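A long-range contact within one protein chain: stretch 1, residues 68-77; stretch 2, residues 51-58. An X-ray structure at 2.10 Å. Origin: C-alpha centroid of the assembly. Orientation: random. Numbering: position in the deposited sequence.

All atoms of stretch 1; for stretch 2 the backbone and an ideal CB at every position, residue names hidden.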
# COMPACT_ATOMS: atom_id res chain seq x y z
N SER A 68 -3.97 -8.50 5.61
CA SER A 68 -4.88 -8.94 6.66
C SER A 68 -6.35 -8.67 6.31
O SER A 68 -7.16 -9.56 6.44
CB SER A 68 -4.56 -8.32 8.00
OG SER A 68 -5.38 -8.88 9.04
N THR A 69 -6.66 -7.47 5.83
CA THR A 69 -8.00 -7.13 5.35
C THR A 69 -8.54 -8.09 4.27
O THR A 69 -9.68 -8.56 4.36
CB THR A 69 -8.06 -5.68 4.78
OG1 THR A 69 -7.59 -4.76 5.78
CG2 THR A 69 -9.50 -5.32 4.41
N ASN A 70 -7.72 -8.39 3.28
CA ASN A 70 -8.14 -9.22 2.24
C ASN A 70 -8.32 -10.67 2.70
O ASN A 70 -9.23 -11.33 2.23
CB ASN A 70 -7.15 -9.14 1.07
CG ASN A 70 -7.35 -7.90 0.22
OD1 ASN A 70 -8.46 -7.64 -0.19
ND2 ASN A 70 -6.27 -7.15 -0.05
N VAL A 71 -7.44 -11.19 3.55
CA VAL A 71 -7.56 -12.57 4.01
C VAL A 71 -8.83 -12.64 4.88
O VAL A 71 -9.60 -13.58 4.75
CB VAL A 71 -6.32 -13.08 4.71
CG1 VAL A 71 -6.56 -14.42 5.34
CG2 VAL A 71 -5.15 -13.16 3.72
N MET A 72 -9.06 -11.63 5.68
CA MET A 72 -10.27 -11.58 6.51
C MET A 72 -11.54 -11.68 5.64
O MET A 72 -12.44 -12.52 5.94
CB MET A 72 -10.33 -10.33 7.35
CG MET A 72 -11.53 -10.21 8.24
SD MET A 72 -11.70 -8.61 9.04
CE MET A 72 -12.37 -7.56 7.74
N ILE A 73 -11.61 -10.84 4.62
CA ILE A 73 -12.80 -10.78 3.78
C ILE A 73 -13.02 -12.11 3.13
O ILE A 73 -14.12 -12.64 3.13
CB ILE A 73 -12.71 -9.62 2.73
CG1 ILE A 73 -12.81 -8.31 3.50
CG2 ILE A 73 -13.80 -9.76 1.65
CD1 ILE A 73 -12.50 -7.08 2.67
N GLU A 74 -11.97 -12.65 2.56
CA GLU A 74 -12.06 -13.93 1.85
C GLU A 74 -12.59 -15.02 2.80
O GLU A 74 -13.31 -15.93 2.39
CB GLU A 74 -10.68 -14.28 1.30
CG GLU A 74 -10.55 -15.64 0.68
CD GLU A 74 -9.09 -15.95 0.40
OE1 GLU A 74 -8.40 -16.44 1.35
OE2 GLU A 74 -8.64 -15.65 -0.73
N GLN A 75 -12.19 -14.95 4.06
CA GLN A 75 -12.58 -15.99 4.98
C GLN A 75 -13.98 -15.76 5.58
O GLN A 75 -14.63 -16.73 5.95
CB GLN A 75 -11.53 -16.16 6.08
CG GLN A 75 -10.20 -16.71 5.56
CD GLN A 75 -10.36 -18.05 4.87
OE1 GLN A 75 -10.01 -18.22 3.70
NE2 GLN A 75 -10.99 -18.96 5.55
N ILE A 76 -14.44 -14.52 5.72
CA ILE A 76 -15.72 -14.29 6.39
C ILE A 76 -16.93 -14.27 5.51
O ILE A 76 -18.05 -14.40 6.02
CB ILE A 76 -15.77 -13.05 7.29
CG1 ILE A 76 -15.64 -11.72 6.51
CG2 ILE A 76 -14.74 -13.17 8.40
CD1 ILE A 76 -15.54 -10.48 7.39
N ILE A 77 -16.73 -14.07 4.19
CA ILE A 77 -17.86 -14.05 3.29
C ILE A 77 -18.54 -15.40 3.33
O ILE A 77 -17.89 -16.41 3.17
CB ILE A 77 -17.47 -13.65 1.85
CG1 ILE A 77 -17.25 -12.14 1.81
CG2 ILE A 77 -18.57 -13.97 0.86
CD1 ILE A 77 -16.80 -11.64 0.45
N UNK A 51 -26.20 -13.99 7.98
CA UNK A 51 -25.15 -14.39 7.04
C UNK A 51 -24.49 -13.14 6.42
O UNK A 51 -25.16 -12.19 6.04
CB UNK A 51 -25.73 -15.29 5.95
N UNK A 52 -23.16 -13.17 6.31
CA UNK A 52 -22.39 -12.08 5.66
C UNK A 52 -22.35 -12.47 4.19
O UNK A 52 -21.75 -13.45 3.82
CB UNK A 52 -20.99 -11.91 6.25
N UNK A 53 -23.02 -11.69 3.36
CA UNK A 53 -23.15 -11.98 1.95
C UNK A 53 -22.04 -11.33 1.10
O UNK A 53 -21.57 -11.91 0.16
CB UNK A 53 -24.52 -11.51 1.46
N UNK A 54 -21.68 -10.10 1.43
CA UNK A 54 -20.59 -9.41 0.74
C UNK A 54 -19.86 -8.46 1.65
O UNK A 54 -20.45 -7.88 2.56
CB UNK A 54 -21.12 -8.65 -0.47
N UNK A 55 -18.56 -8.32 1.42
CA UNK A 55 -17.74 -7.39 2.12
C UNK A 55 -16.72 -6.77 1.10
O UNK A 55 -16.11 -7.47 0.33
CB UNK A 55 -17.04 -8.08 3.29
N UNK A 56 -16.60 -5.47 1.13
CA UNK A 56 -15.57 -4.74 0.41
C UNK A 56 -14.88 -3.74 1.38
O UNK A 56 -15.39 -3.42 2.46
CB UNK A 56 -16.17 -4.02 -0.80
N UNK A 57 -13.70 -3.26 1.00
CA UNK A 57 -13.05 -2.22 1.76
C UNK A 57 -12.52 -1.09 0.89
O UNK A 57 -12.05 -1.31 -0.26
CB UNK A 57 -11.91 -2.82 2.58
N UNK A 58 -12.55 0.09 1.47
CA UNK A 58 -11.84 1.23 0.93
C UNK A 58 -10.76 1.67 1.92
O UNK A 58 -10.67 1.19 3.03
CB UNK A 58 -12.81 2.38 0.63

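The helix of residues 68-76 lies nearly antiparallel to the strand 51-58, their N-to-C directions 169° apart and their axes 8.6 Å apart at closest approach. The side chains of Thr69, Ile73, Ile76 and Ile77 supply a mostly apolar surface to the strand.

Position 51 has extended backbone angles and a CB directed sideways, with no atom of the helix stretch within 5.5 Å. Nothing here selects among side chains, polar or apolar; the residue is Lys51, its chain fully extended.

At position 52 the CB points toward the other stretch and sits 3.9 Å from Ile76 O and 4.8 Å from Ile77 CA. The approach to backbone is close, but Ile76 offers carbon beside it, so an aliphatic chain such as valine, leucine, isoleucine or methionine would suit. The residue is Ile52. Its CD1 lies 3.8 Å from Ile76 O and 4.2 Å from Ile76 CB, packing where the helix ends.

Position 53 points away, and its psi of -41° departs from the extended values of its neighbours. Many side chains would be tolerated. Val53 meets the other stretch through its backbone: Val53 O is 3.7 Å from Ile77 CG2.

Position 54 also points away, though its CB is 5.3 Å from Ile77 CD1; a polar or small residue would do. Asp54 turns its carboxylate back, bringing OD1 to 4.0 Å from Ile77 CD1 and into a weak hydrogen bond from the N of 55 (2.7 Å to Asp54 OD1).

Position 55 faces a pocket of three isoleucines: its CB is 4.0 Å from Ile73 CG2, 4.3 Å from Ile77 CG1 and 5.0 Å from Ile76 CD1. With carbon so near, a compact aliphatic residue fits well. Val55 spreads its two methyls among them, CG1 lying 3.9 Å from Ile73 CG1, while CG2 is 4.1 Å from Ile77 CG1 and 4.3 Å from Ile76 CD1.

Position 56 points away into space the helix does not occupy, and a long polar chain is one of many possibilities. It is Lys56.

Position 57 again points toward the helix, its CB 3.9 Å from Thr69 CG2 and 4.3 Å from Ile73 CD1. These carbons favour a large apolar side chain, aliphatic or aromatic. Phe57 places one ring face beneath the threonine methyl, a CH-pi contact with Thr69 CG2 3.9 Å from the ring centroid. Ile73 CD1 packs 3.8 Å from Phe57 CD1, and Asn70 OD1 approaches Phe57 CE1 to 3.4 Å.

Position 58 is beyond reach of the helix, which leaves its choice unconstrained; it is Glu58.

Stretch 2 (51-58) KIVDVKFE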
# COMPACT_ATOMS: atom_id res chain seq x y z
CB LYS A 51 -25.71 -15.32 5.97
CG LYS A 51 -24.66 -15.76 4.96
CD LYS A 51 -25.13 -16.91 4.08
CE LYS A 51 -24.32 -16.96 2.80
NZ LYS A 51 -25.12 -17.53 1.68
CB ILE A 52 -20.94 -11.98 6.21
CG1 ILE A 52 -20.92 -11.63 7.70
CG2 ILE A 52 -20.12 -10.94 5.42
CD1 ILE A 52 -19.61 -11.91 8.38
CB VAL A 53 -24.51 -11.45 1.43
CG1 VAL A 53 -24.63 -11.68 -0.06
CG2 VAL A 53 -25.64 -12.14 2.15
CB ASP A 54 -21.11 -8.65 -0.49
CG ASP A 54 -20.01 -8.37 -1.53
OD1 ASP A 54 -18.77 -8.61 -1.29
OD2 ASP A 54 -20.39 -7.90 -2.61
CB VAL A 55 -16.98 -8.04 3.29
CG1 VAL A 55 -16.37 -6.98 4.16
CG2 VAL A 55 -17.89 -8.89 4.17
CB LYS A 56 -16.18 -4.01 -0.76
CG LYS A 56 -16.66 -4.90 -1.86
CD LYS A 56 -16.88 -4.08 -3.15
CE LYS A 56 -17.45 -5.00 -4.21
NZ LYS A 56 -16.57 -6.18 -4.36
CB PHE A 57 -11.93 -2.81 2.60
CG PHE A 57 -10.68 -3.08 1.85
CD1 PHE A 57 -10.56 -4.21 1.06
CD2 PHE A 57 -9.63 -2.20 1.92
CE1 PHE A 57 -9.40 -4.41 0.33
CE2 PHE A 57 -8.46 -2.43 1.20
CZ PHE A 57 -8.35 -3.53 0.42
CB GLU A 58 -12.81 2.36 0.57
CG GLU A 58 -13.18 2.36 -0.90
CD GLU A 58 -11.98 2.66 -1.83
OE1 GLU A 58 -10.91 3.18 -1.39
OE2 GLU A 58 -12.12 2.39 -3.03
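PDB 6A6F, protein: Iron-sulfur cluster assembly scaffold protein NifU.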